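Local atomic coordinates of alpha-fucosidase (Bifidobacterium bifidum, PDB entry 2EAB), a protein that probably hydrolyses alpha-1,2-linked L-fucosyl bonds, releasing L-fucose, this chain being the calcium-binding catalytic domain of a longer membrane protein. Residues A[76-88]-A[233-245]. Sequence-based numbering, arbitrary orientation.
Sequences EETLWTGGPGSST and GALGNNGLLYNSQ. With CA (calcium ion), chain C.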
ATOM      1  N   GLU A  76     -11.679 -13.749   1.460  1.00  6.36           N
ATOM      2  CA  GLU A  76     -12.465 -12.608   1.926  1.00  6.55           C
ATOM      3  C   GLU A  76     -11.616 -11.845   2.948  1.00  6.38           C
ATOM      4  O   GLU A  76     -11.002 -12.449   3.841  1.00  6.44           O
ATOM      5  CB  GLU A  76     -13.809 -13.047   2.517  1.00  7.12           C
ATOM      6  CG  GLU A  76     -14.891 -11.956   2.509  1.00  7.70           C
ATOM      7  CD  GLU A  76     -14.906 -11.068   3.744  1.00  7.04           C
ATOM      8  OE1 GLU A  76     -15.677 -10.073   3.740  1.00  7.49           O
ATOM      9  OE2 GLU A  76     -14.171 -11.366   4.713  1.00  7.05           O
ATOM     10  N   GLU A  77     -11.615 -10.520   2.822  1.00  6.14           N
ATOM     11  CA  GLU A  77     -10.668  -9.640   3.522  1.00  6.03           C
ATOM     12  C   GLU A  77     -10.703  -9.720   5.048  1.00  5.93           C
ATOM     13  O   GLU A  77      -9.720  -9.364   5.696  1.00  5.93           O
ATOM     14  CB  GLU A  77     -10.887  -8.183   3.096  1.00  6.03           C
ATOM     15  CG  GLU A  77     -12.289  -7.686   3.436  1.00  6.50           C
ATOM     16  CD  GLU A  77     -12.476  -6.185   3.384  1.00  6.41           C
ATOM     17  OE1 GLU A  77     -13.655  -5.775   3.454  1.00  6.77           O
ATOM     18  OE2 GLU A  77     -11.484  -5.426   3.295  1.00  6.28           O
ATOM     19  N   THR A  78     -11.830 -10.143   5.616  1.00  5.95           N
ATOM     20  CA  THR A  78     -11.971 -10.143   7.072  1.00  6.02           C
ATOM     21  C   THR A  78     -11.739 -11.496   7.737  1.00  6.03           C
ATOM     22  O   THR A  78     -11.947 -11.620   8.946  1.00  6.24           O
ATOM     23  CB  THR A  78     -13.342  -9.579   7.543  1.00  6.22           C
ATOM     24  OG1 THR A  78     -14.399 -10.480   7.184  1.00  6.80           O
ATOM     25  CG2 THR A  78     -13.613  -8.203   6.942  1.00  6.80           C
ATOM     26  N   LEU A  79     -11.301 -12.499   6.974  1.00  5.79           N
ATOM     27  CA  LEU A  79     -11.078 -13.826   7.551  1.00  6.06           C
ATOM     28  C   LEU A  79      -9.738 -13.840   8.273  1.00  5.75           C
ATOM     29  O   LEU A  79      -8.706 -14.243   7.732  1.00  5.98           O
ATOM     30  CB  LEU A  79     -11.183 -14.937   6.501  1.00  6.46           C
ATOM     31  CG  LEU A  79     -11.386 -16.330   7.115  1.00  6.73           C
ATOM     32  CD1 LEU A  79     -12.797 -16.487   7.687  1.00  7.05           C
ATOM     33  CD2 LEU A  79     -11.110 -17.414   6.103  1.00  7.43           C
ATOM     34  N   TRP A  80      -9.794 -13.376   9.518  1.00  5.84           N
ATOM     35  CA  TRP A  80      -8.638 -13.124  10.358  1.00  5.96           C
ATOM     36  C   TRP A  80      -8.783 -13.872  11.680  1.00  5.85           C
ATOM     37  O   TRP A  80      -9.789 -13.718  12.372  1.00  6.00           O
ATOM     38  CB  TRP A  80      -8.575 -11.621  10.659  1.00  6.93           C
ATOM     39  CG  TRP A  80      -7.662 -10.817   9.788  1.00  6.04           C
ATOM     40  CD1 TRP A  80      -7.950 -10.201   8.599  1.00  7.43           C
ATOM     41  CD2 TRP A  80      -6.304 -10.510  10.082  1.00  7.47           C
ATOM     42  NE1 TRP A  80      -6.829  -9.534   8.136  1.00  7.18           N
ATOM     43  CE2 TRP A  80      -5.807  -9.711   9.032  1.00  7.88           C
ATOM     44  CE3 TRP A  80      -5.456 -10.831  11.150  1.00  7.63           C
ATOM     45  CZ2 TRP A  80      -4.489  -9.241   9.013  1.00  7.83           C
ATOM     46  CZ3 TRP A  80      -4.156 -10.368  11.133  1.00  7.67           C
ATOM     47  CH2 TRP A  80      -3.684  -9.584  10.069  1.00  7.49           C
ATOM     48  N   THR A  81      -7.784 -14.679  12.025  1.00  5.82           N
ATOM     49  CA  THR A  81      -7.693 -15.221  13.378  1.00  5.89           C
ATOM     50  C   THR A  81      -7.108 -14.155  14.313  1.00  5.43           C
ATOM     51  O   THR A  81      -6.687 -13.091  13.864  1.00  5.68           O
ATOM     52  CB  THR A  81      -6.830 -16.494  13.436  1.00  6.03           C
ATOM     53  OG1 THR A  81      -5.533 -16.201  12.913  1.00  5.88           O
ATOM     54  CG2 THR A  81      -7.463 -17.639  12.647  1.00  7.12           C
ATOM     55  N   GLY A  82      -7.089 -14.452  15.610  1.00  5.65           N
ATOM     56  CA  GLY A  82      -6.623 -13.522  16.632  1.00  5.57           C
ATOM     57  C   GLY A  82      -7.744 -12.683  17.218  1.00  5.49           C
ATOM     58  O   GLY A  82      -8.920 -12.862  16.891  1.00  5.73           O
ATOM     59  N   GLY A  83      -7.375 -11.762  18.103  1.00  5.70           N
ATOM     60  CA  GLY A  83      -8.326 -10.790  18.623  1.00  6.27           C
ATOM     61  C   GLY A  83      -9.185 -11.319  19.756  1.00  6.02           C
ATOM     62  O   GLY A  83      -8.924 -12.390  20.310  1.00  6.00           O
ATOM     63  N   PRO A  84     -10.239 -10.572  20.118  1.00  6.65           N
ATOM     64  CA  PRO A  84     -11.075 -10.995  21.232  1.00  7.34           C
ATOM     65  C   PRO A  84     -11.669 -12.375  20.957  1.00  7.24           C
ATOM     66  O   PRO A  84     -12.071 -12.673  19.831  1.00  7.51           O
ATOM     67  CB  PRO A  84     -12.158  -9.911  21.301  1.00  7.65           C
ATOM     68  CG  PRO A  84     -12.135  -9.251  19.973  1.00  7.82           C
ATOM     69  CD  PRO A  84     -10.723  -9.328  19.501  1.00  6.84           C
ATOM     70  N   GLY A  85     -11.677 -13.221  21.984  1.00  7.55           N
ATOM     71  CA  GLY A  85     -12.135 -14.593  21.842  1.00  8.19           C
ATOM     72  C   GLY A  85     -11.028 -15.596  21.583  1.00  7.90           C
ATOM     73  O   GLY A  85     -11.254 -16.798  21.694  1.00  8.71           O
ATOM     74  N   SER A  86      -9.831 -15.124  21.248  1.00  7.27           N
ATOM     75  CA  SER A  86      -8.690 -16.019  21.026  1.00  7.33           C
ATOM     76  C   SER A  86      -7.999 -16.430  22.328  1.00  7.59           C
ATOM     77  O   SER A  86      -7.160 -17.339  22.332  1.00  8.21           O
ATOM     78  CB  SER A  86      -7.670 -15.376  20.086  1.00  7.28           C
ATOM     79  OG  SER A  86      -7.085 -14.236  20.694  1.00  6.79           O
ATOM     80  N   SER A  87      -8.334 -15.728  23.408  1.00  7.77           N
ATOM     81  CA  SER A  87      -7.914 -16.051  24.769  1.00  8.39           C
ATOM     82  C   SER A  87      -8.952 -15.435  25.688  1.00  9.01           C
ATOM     83  O   SER A  87      -9.844 -14.723  25.226  1.00  9.45           O
ATOM     84  CB  SER A  87      -6.554 -15.440  25.086  1.00  8.06           C
ATOM     85  OG  SER A  87      -6.691 -14.046  25.310  1.00  7.99           O
ATOM     86  N   THR A  88      -8.828 -15.684  26.987  1.00  9.29           N
ATOM     87  CA  THR A  88      -9.742 -15.089  27.960  1.00 10.31           C
ATOM     88  C   THR A  88      -9.293 -13.693  28.404  1.00  9.66           C
ATOM     89  O   THR A  88      -9.973 -13.046  29.203  1.00 10.18           O
ATOM     90  CB  THR A  88      -9.918 -16.000  29.200  1.00 10.57           C
ATOM     91  OG1 THR A  88      -8.643 -16.233  29.804  1.00 12.49           O
ATOM     92  CG2 THR A  88     -10.548 -17.333  28.805  1.00 12.49           C
ATOM     93  N   GLY A 233     -19.420 -21.952   9.080  1.00  9.43           N
ATOM     94  CA  GLY A 233     -18.875 -22.443  10.335  1.00  8.95           C
ATOM     95  C   GLY A 233     -18.316 -21.292  11.139  1.00  8.31           C
ATOM     96  O   GLY A 233     -18.654 -20.131  10.889  1.00  8.27           O
ATOM     97  N   ALA A 234     -17.460 -21.614  12.102  1.00  8.41           N
ATOM     98  CA  ALA A 234     -16.776 -20.603  12.901  1.00  8.31           C
ATOM     99  C   ALA A 234     -15.305 -20.964  12.985  1.00  7.90           C
ATOM    100  O   ALA A 234     -14.950 -22.147  13.024  1.00  7.78           O
ATOM    101  CB  ALA A 234     -17.383 -20.513  14.296  1.00  8.81           C
ATOM    102  N   LEU A 235     -14.441 -19.952  12.993  1.00  7.46           N
ATOM    103  CA  LEU A 235     -13.020 -20.204  13.187  1.00  7.09           C
ATOM    104  C   LEU A 235     -12.801 -20.777  14.576  1.00  6.97           C
ATOM    105  O   LEU A 235     -13.358 -20.282  15.553  1.00  6.99           O
ATOM    106  CB  LEU A 235     -12.186 -18.935  13.001  1.00  7.13           C
ATOM    107  CG  LEU A 235     -12.203 -18.315  11.600  1.00  6.81           C
ATOM    108  CD1 LEU A 235     -11.303 -17.092  11.569  1.00  6.87           C
ATOM    109  CD2 LEU A 235     -11.800 -19.317  10.524  1.00  7.82           C
ATOM    110  N   GLY A 236     -11.986 -21.823  14.661  1.00  6.76           N
ATOM    111  CA  GLY A 236     -11.659 -22.431  15.946  1.00  6.66           C
ATOM    112  C   GLY A 236     -10.864 -21.507  16.850  1.00  7.01           C
ATOM    113  O   GLY A 236     -11.025 -21.529  18.069  1.00  7.71           O
ATOM    114  N   ASN A 237     -10.017 -20.674  16.254  1.00  6.71           N
ATOM    115  CA  ASN A 237      -9.139 -19.820  17.043  1.00  6.72           C
ATOM    116  C   ASN A 237      -9.881 -18.739  17.833  1.00  6.38           C
ATOM    117  O   ASN A 237      -9.508 -18.447  18.964  1.00  6.71           O
ATOM    118  CB  ASN A 237      -8.031 -19.236  16.153  1.00  6.59           C
ATOM    119  CG  ASN A 237      -7.431 -17.962  16.707  1.00  6.32           C
ATOM    120  OD1 ASN A 237      -8.042 -16.895  16.617  1.00  6.50           O
ATOM    121  ND2 ASN A 237      -6.224 -18.055  17.248  1.00  6.35           N
ATOM    122  N   ASN A 238     -10.932 -18.160  17.253  1.00  6.48           N
ATOM    123  CA  ASN A 238     -11.570 -16.987  17.865  1.00  6.68           C
ATOM    124  C   ASN A 238     -13.092 -16.900  17.732  1.00  6.72           C
ATOM    125  O   ASN A 238     -13.687 -15.893  18.128  1.00  7.18           O
ATOM    126  CB  ASN A 238     -10.954 -15.695  17.311  1.00  6.41           C
ATOM    127  CG  ASN A 238     -11.197 -15.527  15.821  1.00  6.11           C
ATOM    128  OD1 ASN A 238     -11.927 -16.306  15.201  1.00  6.05           O
ATOM    129  ND2 ASN A 238     -10.569 -14.515  15.232  1.00  5.95           N
ATOM    130  N   GLY A 239     -13.717 -17.927  17.161  1.00  6.71           N
ATOM    131  CA  GLY A 239     -15.168 -17.950  17.026  1.00  6.81           C
ATOM    132  C   GLY A 239     -15.749 -17.073  15.931  1.00  6.59           C
ATOM    133  O   GLY A 239     -16.973 -16.970  15.827  1.00  6.93           O
ATOM    134  N   LEU A 240     -14.901 -16.438  15.118  1.00  6.85           N
ATOM    135  CA  LEU A 240     -15.383 -15.640  13.982  1.00  7.03           C
ATOM    136  C   LEU A 240     -16.273 -16.494  13.080  1.00  7.50           C
ATOM    137  O   LEU A 240     -15.883 -17.586  12.681  1.00  7.76           O
ATOM    138  CB  LEU A 240     -14.210 -15.086  13.171  1.00  6.74           C
ATOM    139  CG  LEU A 240     -14.561 -14.052  12.098  1.00  6.39           C
ATOM    140  CD1 LEU A 240     -14.891 -12.708  12.728  1.00  7.63           C
ATOM    141  CD2 LEU A 240     -13.417 -13.902  11.112  1.00  7.42           C
ATOM    142  N   LEU A 241     -17.467 -15.997  12.774  1.00  7.56           N
ATOM    143  CA  LEU A 241     -18.402 -16.720  11.913  1.00  8.02           C
ATOM    144  C   LEU A 241     -18.065 -16.483  10.459  1.00  7.79           C
ATOM    145  O   LEU A 241     -17.716 -15.371  10.075  1.00  8.38           O
ATOM    146  CB  LEU A 241     -19.843 -16.277  12.166  1.00  8.40           C
ATOM    147  CG  LEU A 241     -20.375 -16.397  13.594  1.00  8.92           C
ATOM    148  CD1 LEU A 241     -21.756 -15.776  13.697  1.00 10.16           C
ATOM    149  CD2 LEU A 241     -20.407 -17.851  14.043  1.00 10.40           C
ATOM    150  N   TYR A 242     -18.169 -17.532   9.651  1.00  7.75           N
ATOM    151  CA  TYR A 242     -17.959 -17.401   8.214  1.00  7.61           C
ATOM    152  C   TYR A 242     -19.027 -18.158   7.434  1.00  7.68           C
ATOM    153  O   TYR A 242     -19.557 -19.171   7.899  1.00  7.95           O
ATOM    154  CB  TYR A 242     -16.547 -17.840   7.804  1.00  8.04           C
ATOM    155  CG  TYR A 242     -16.217 -19.294   8.072  1.00  7.74           C
ATOM    156  CD1 TYR A 242     -16.509 -20.282   7.129  1.00  8.12           C
ATOM    157  CD2 TYR A 242     -15.594 -19.678   9.258  1.00  8.50           C
ATOM    158  CE1 TYR A 242     -16.201 -21.623   7.370  1.00  8.47           C
ATOM    159  CE2 TYR A 242     -15.281 -21.010   9.505  1.00  8.90           C
ATOM    160  CZ  TYR A 242     -15.585 -21.974   8.562  1.00  8.85           C
ATOM    161  OH  TYR A 242     -15.268 -23.284   8.830  1.00  9.18           O
ATOM    162  N   ASN A 243     -19.330 -17.654   6.243  1.00  7.77           N
ATOM    163  CA  ASN A 243     -20.386 -18.194   5.403  1.00  8.19           C
ATOM    164  C   ASN A 243     -20.077 -17.843   3.954  1.00  8.39           C
ATOM    165  O   ASN A 243     -19.845 -16.676   3.626  1.00  8.16           O
ATOM    166  CB  ASN A 243     -21.740 -17.607   5.833  1.00  8.74           C
ATOM    167  CG  ASN A 243     -22.927 -18.239   5.113  1.00  8.97           C
ATOM    168  OD1 ASN A 243     -23.082 -18.098   3.902  1.00 10.15           O
ATOM    169  ND2 ASN A 243     -23.788 -18.914   5.871  1.00  9.41           N
ATOM    170  N   SER A 244     -20.047 -18.858   3.097  1.00  8.82           N
ATOM    171  CA  SER A 244     -19.943 -18.635   1.663  1.00  9.44           C
ATOM    172  C   SER A 244     -21.013 -19.435   0.933  1.00  9.52           C
ATOM    173  O   SER A 244     -21.405 -20.524   1.375  1.00  9.66           O
ATOM    174  CB  SER A 244     -18.552 -18.996   1.144  1.00  9.80           C
ATOM    175  OG  SER A 244     -18.327 -20.395   1.176  1.00 12.73           O
ATOM    176  N   GLN A 245     -21.490 -18.878  -0.176  1.00  9.40           N
ATOM    177  CA  GLN A 245     -22.549 -19.503  -0.963  1.00  9.91           C
ATOM    178  C   GLN A 245     -22.288 -19.368  -2.447  1.00  9.91           C
ATOM    179  O   GLN A 245     -21.813 -18.324  -2.909  1.00  9.83           O
ATOM    180  CB  GLN A 245     -23.911 -18.903  -0.612  1.00  9.98           C
ATOM    181  CG  GLN A 245     -24.354 -19.225   0.806  1.00 10.81           C
ATOM    182  CD  GLN A 245     -25.652 -18.576   1.205  1.00 10.66           C
ATOM    183  OE1 GLN A 245     -26.601 -18.496   0.421  1.00 11.57           O
ATOM    184  NE2 GLN A 245     -25.711 -18.120   2.450  1.00 10.45           N
TER
HETATM  185 CA    CA C 899      -9.438  -4.983   1.630  1.00  8.30          CA
HETATM  186  O   HOH W   1      -7.310 -19.357  20.389  1.00  9.12           O
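With CG of N238 set between its backbone N and carbonyl carbon (chi1 64°), and CG of N237 swung anti to the backbone N (chi1 157°), two consecutive asparagines reach the 76-88 loop from the turn of a beta hairpin. The hairpin joins strands 228-235 and 241-250 in the N-terminal beta-sandwich domain, and the pair is a worked example of side-chain amides reading the backbone of an irregular loop. N238 spends both amide hydrogens on the loop backbone: ND2 donates to O of G82 at 2.9 Å, nearly straight and in the carbonyl plane, and to O of W80 at 3.1 Å, more bent. Its OD1 receives the backbone N of L240 at 3.0 Å, an Asx turn that steadies the amide. Replacing N238 by alanine removes the amide, which would probably leave O of G82 without this donor, O of W80 with only Y490 OH of the two donors named here, and N of L240 without its OD1 acceptor. N237 works in the opposite sense, OD1 accepting from N of G82 at 2.8 Å from above its carbonyl plane, while its ND2 is hydrogen-bonded to O of A131. Towards the strands the contact turns apolar: CD1 of L79 lies 4.0 Å from CB of Y242 and also meets the L235 and L240 methyls. At the start of the loop, OE2 of E77 binds calcium with the carbonyls of S386 and L393. At the S86 end, one water donates to O of S86 and to O of N237, 2.8 Å from each.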